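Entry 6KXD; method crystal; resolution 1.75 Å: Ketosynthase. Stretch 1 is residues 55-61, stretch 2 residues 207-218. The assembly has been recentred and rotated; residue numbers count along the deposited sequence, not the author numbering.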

# COMPACT_ATOMS: atom_id res chain seq x y z
N GLY B 55 -15.96 -22.11 16.12
CA GLY B 55 -15.09 -21.16 16.80
C GLY B 55 -15.16 -19.74 16.25
O GLY B 55 -14.98 -18.78 16.98
N LEU B 56 -15.42 -19.61 14.94
CA LEU B 56 -15.54 -18.29 14.30
C LEU B 56 -16.79 -17.54 14.77
O LEU B 56 -16.97 -16.38 14.45
CB LEU B 56 -15.56 -18.50 12.78
CG LEU B 56 -14.22 -18.96 12.20
CD1 LEU B 56 -14.42 -19.66 10.87
CD2 LEU B 56 -13.25 -17.79 12.06
N GLY B 57 -17.68 -18.22 15.51
CA GLY B 57 -18.89 -17.60 16.00
C GLY B 57 -19.90 -17.43 14.87
O GLY B 57 -19.67 -17.94 13.78
N PRO B 58 -21.03 -16.73 15.09
CA PRO B 58 -22.05 -16.59 14.05
C PRO B 58 -21.41 -15.94 12.80
O PRO B 58 -20.53 -15.11 12.96
CB PRO B 58 -23.14 -15.71 14.68
CG PRO B 58 -22.47 -15.05 15.89
CD PRO B 58 -21.38 -16.01 16.32
N LEU B 59 -21.85 -16.38 11.61
CA LEU B 59 -21.41 -15.85 10.32
C LEU B 59 -22.63 -15.62 9.44
O LEU B 59 -23.66 -16.25 9.65
CB LEU B 59 -20.48 -16.85 9.63
CG LEU B 59 -19.12 -17.08 10.28
CD1 LEU B 59 -18.46 -18.31 9.69
CD2 LEU B 59 -18.22 -15.86 10.13
N PRO B 60 -22.54 -14.75 8.41
CA PRO B 60 -23.67 -14.48 7.53
C PRO B 60 -24.03 -15.70 6.68
O PRO B 60 -25.10 -15.75 6.11
CB PRO B 60 -23.23 -13.33 6.61
CG PRO B 60 -21.79 -13.02 6.97
CD PRO B 60 -21.34 -13.99 8.04
N SER B 61 -23.08 -16.63 6.55
CA SER B 61 -23.24 -17.86 5.85
C SER B 61 -22.40 -18.92 6.55
O SER B 61 -21.31 -18.62 7.07
CB SER B 61 -22.83 -17.73 4.41
OG SER B 61 -22.86 -19.00 3.80
N GLU B 207 -7.19 -13.25 4.61
CA GLU B 207 -7.57 -14.18 5.63
C GLU B 207 -9.10 -14.28 5.67
O GLU B 207 -9.80 -13.34 5.35
CB GLU B 207 -7.05 -13.76 7.00
CG GLU B 207 -7.80 -12.56 7.55
CD GLU B 207 -7.35 -12.03 8.90
OE1 GLU B 207 -6.30 -12.50 9.42
OE2 GLU B 207 -8.00 -11.09 9.37
N PHE B 208 -9.58 -15.45 6.06
CA PHE B 208 -10.97 -15.58 6.44
C PHE B 208 -11.10 -15.12 7.91
O PHE B 208 -10.28 -15.44 8.76
CB PHE B 208 -11.49 -17.00 6.25
CG PHE B 208 -12.97 -17.03 6.53
CD1 PHE B 208 -13.89 -16.69 5.54
CD2 PHE B 208 -13.44 -17.21 7.82
CE1 PHE B 208 -15.24 -16.62 5.83
CE2 PHE B 208 -14.79 -17.12 8.11
CZ PHE B 208 -15.69 -16.85 7.11
N SER B 209 -12.09 -14.27 8.18
CA SER B 209 -12.38 -13.82 9.54
C SER B 209 -13.87 -13.52 9.60
O SER B 209 -14.46 -13.15 8.60
CB SER B 209 -11.62 -12.60 9.97
OG SER B 209 -12.00 -11.43 9.26
N ALA B 210 -14.45 -13.72 10.79
CA ALA B 210 -15.86 -13.34 11.00
C ALA B 210 -16.04 -11.85 10.66
O ALA B 210 -17.06 -11.45 10.06
CB ALA B 210 -16.28 -13.66 12.43
N ALA B 211 -15.05 -11.02 10.95
CA ALA B 211 -15.20 -9.61 10.66
C ALA B 211 -15.36 -9.37 9.15
O ALA B 211 -16.34 -8.72 8.66
CB ALA B 211 -14.06 -8.83 11.26
N HIS B 212 -14.39 -9.89 8.40
CA HIS B 212 -14.41 -9.88 6.94
C HIS B 212 -15.75 -10.39 6.40
O HIS B 212 -16.36 -9.74 5.56
CB HIS B 212 -13.25 -10.70 6.40
CG HIS B 212 -13.15 -10.64 4.92
ND1 HIS B 212 -13.20 -11.77 4.15
CD2 HIS B 212 -13.08 -9.59 4.09
CE1 HIS B 212 -13.12 -11.41 2.88
NE2 HIS B 212 -13.05 -10.09 2.82
N ALA B 213 -16.17 -11.57 6.87
CA ALA B 213 -17.39 -12.18 6.38
C ALA B 213 -18.57 -11.24 6.63
O ALA B 213 -19.36 -11.00 5.73
CB ALA B 213 -17.62 -13.53 7.00
N TRP B 214 -18.68 -10.71 7.85
CA TRP B 214 -19.80 -9.78 8.18
C TRP B 214 -19.69 -8.48 7.38
O TRP B 214 -20.69 -7.97 6.88
CB TRP B 214 -19.83 -9.55 9.70
CG TRP B 214 -20.48 -10.69 10.39
CD1 TRP B 214 -19.91 -11.64 11.18
CD2 TRP B 214 -21.88 -11.02 10.32
NE1 TRP B 214 -20.86 -12.53 11.60
CE2 TRP B 214 -22.07 -12.18 11.09
CE3 TRP B 214 -22.98 -10.44 9.66
CZ2 TRP B 214 -23.33 -12.77 11.24
CZ3 TRP B 214 -24.22 -11.03 9.81
CH2 TRP B 214 -24.38 -12.19 10.57
N PHE B 215 -18.47 -7.95 7.21
CA PHE B 215 -18.36 -6.70 6.49
C PHE B 215 -18.73 -6.89 5.03
O PHE B 215 -19.37 -6.01 4.43
CB PHE B 215 -16.96 -6.11 6.60
CG PHE B 215 -16.65 -5.46 7.92
CD1 PHE B 215 -17.65 -5.19 8.84
CD2 PHE B 215 -15.35 -5.13 8.25
CE1 PHE B 215 -17.35 -4.59 10.06
CE2 PHE B 215 -15.06 -4.53 9.46
CZ PHE B 215 -16.07 -4.24 10.35
N GLU B 216 -18.30 -8.01 4.46
CA GLU B 216 -18.62 -8.34 3.07
C GLU B 216 -20.13 -8.43 2.90
O GLU B 216 -20.67 -7.96 1.91
CB GLU B 216 -18.01 -9.69 2.68
CG GLU B 216 -16.56 -9.56 2.28
CD GLU B 216 -16.32 -8.62 1.12
OE1 GLU B 216 -16.82 -8.91 0.00
OE2 GLU B 216 -15.69 -7.57 1.35
N HIS B 217 -20.76 -9.16 3.81
CA HIS B 217 -22.23 -9.34 3.79
C HIS B 217 -22.91 -7.97 3.85
O HIS B 217 -23.82 -7.70 3.07
CB HIS B 217 -22.67 -10.26 4.93
CG HIS B 217 -24.12 -10.17 5.25
ND1 HIS B 217 -25.08 -10.86 4.53
CD2 HIS B 217 -24.78 -9.51 6.23
CE1 HIS B 217 -26.28 -10.60 5.03
NE2 HIS B 217 -26.12 -9.76 6.07
N THR B 218 -22.44 -7.09 4.74
CA THR B 218 -22.97 -5.77 4.89
C THR B 218 -22.83 -5.00 3.57
O THR B 218 -23.76 -4.33 3.17
CB THR B 218 -22.28 -5.00 6.02
OG1 THR B 218 -22.26 -5.79 7.20
CG2 THR B 218 -22.94 -3.68 6.33

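The apolar centre of the contact is built by L59 and P60, which lie against one side of the helix that begins at A210. The CA-to-CB bond of L59 points away from the helix, yet its m,t rotamer brings the end of the side chain back, so that CD2 lies 3.7 Å from A210 CB and 3.9 Å from A213 CB. The leucine reaches the helix backbone beside these two methyl groups, with L59 CD2 3.6 Å from A210 CA. P60 points toward the helix and extends this apolar surface by one turn: its CD is 3.9 Å from A213 CB, and its CG is 3.5 Å from H217 CB.

P60 also covers the indole of W214. Its CD sits 3.7 Å from the centroid of the five-membered ring of W214, 15° off the ring normal, a CH-pi contact in which the slightly polarised C-H groups next to the proline nitrogen meet the aromatic face. At the start of the helical stretch, F208 supplies further apolar surface. L59 CD1 approaches the ring edge at F208 CZ (4.1 Å), while L56 CD1 lies 3.8 Å from F208 CE2.

The backbones follow one another in the same order, with L56 CA 6.0 Å from A210 CA and P60 CA 6.1 Å from W214 CA. The helix itself is capped by S209, whose OG accepts a hydrogen bond from H212 N (3.0 Å).

At the polar edge, the indole that packs against P60 also anchors the loop: W214 NE1 donates to P58 O at 2.9 Å, with a nearly linear angle of 166°. This is the only hydrogen bond between the stretches, and it satisfies the indole N-H and a loop carbonyl together. H217 ND1, by contrast, is buried by the contact without a partner.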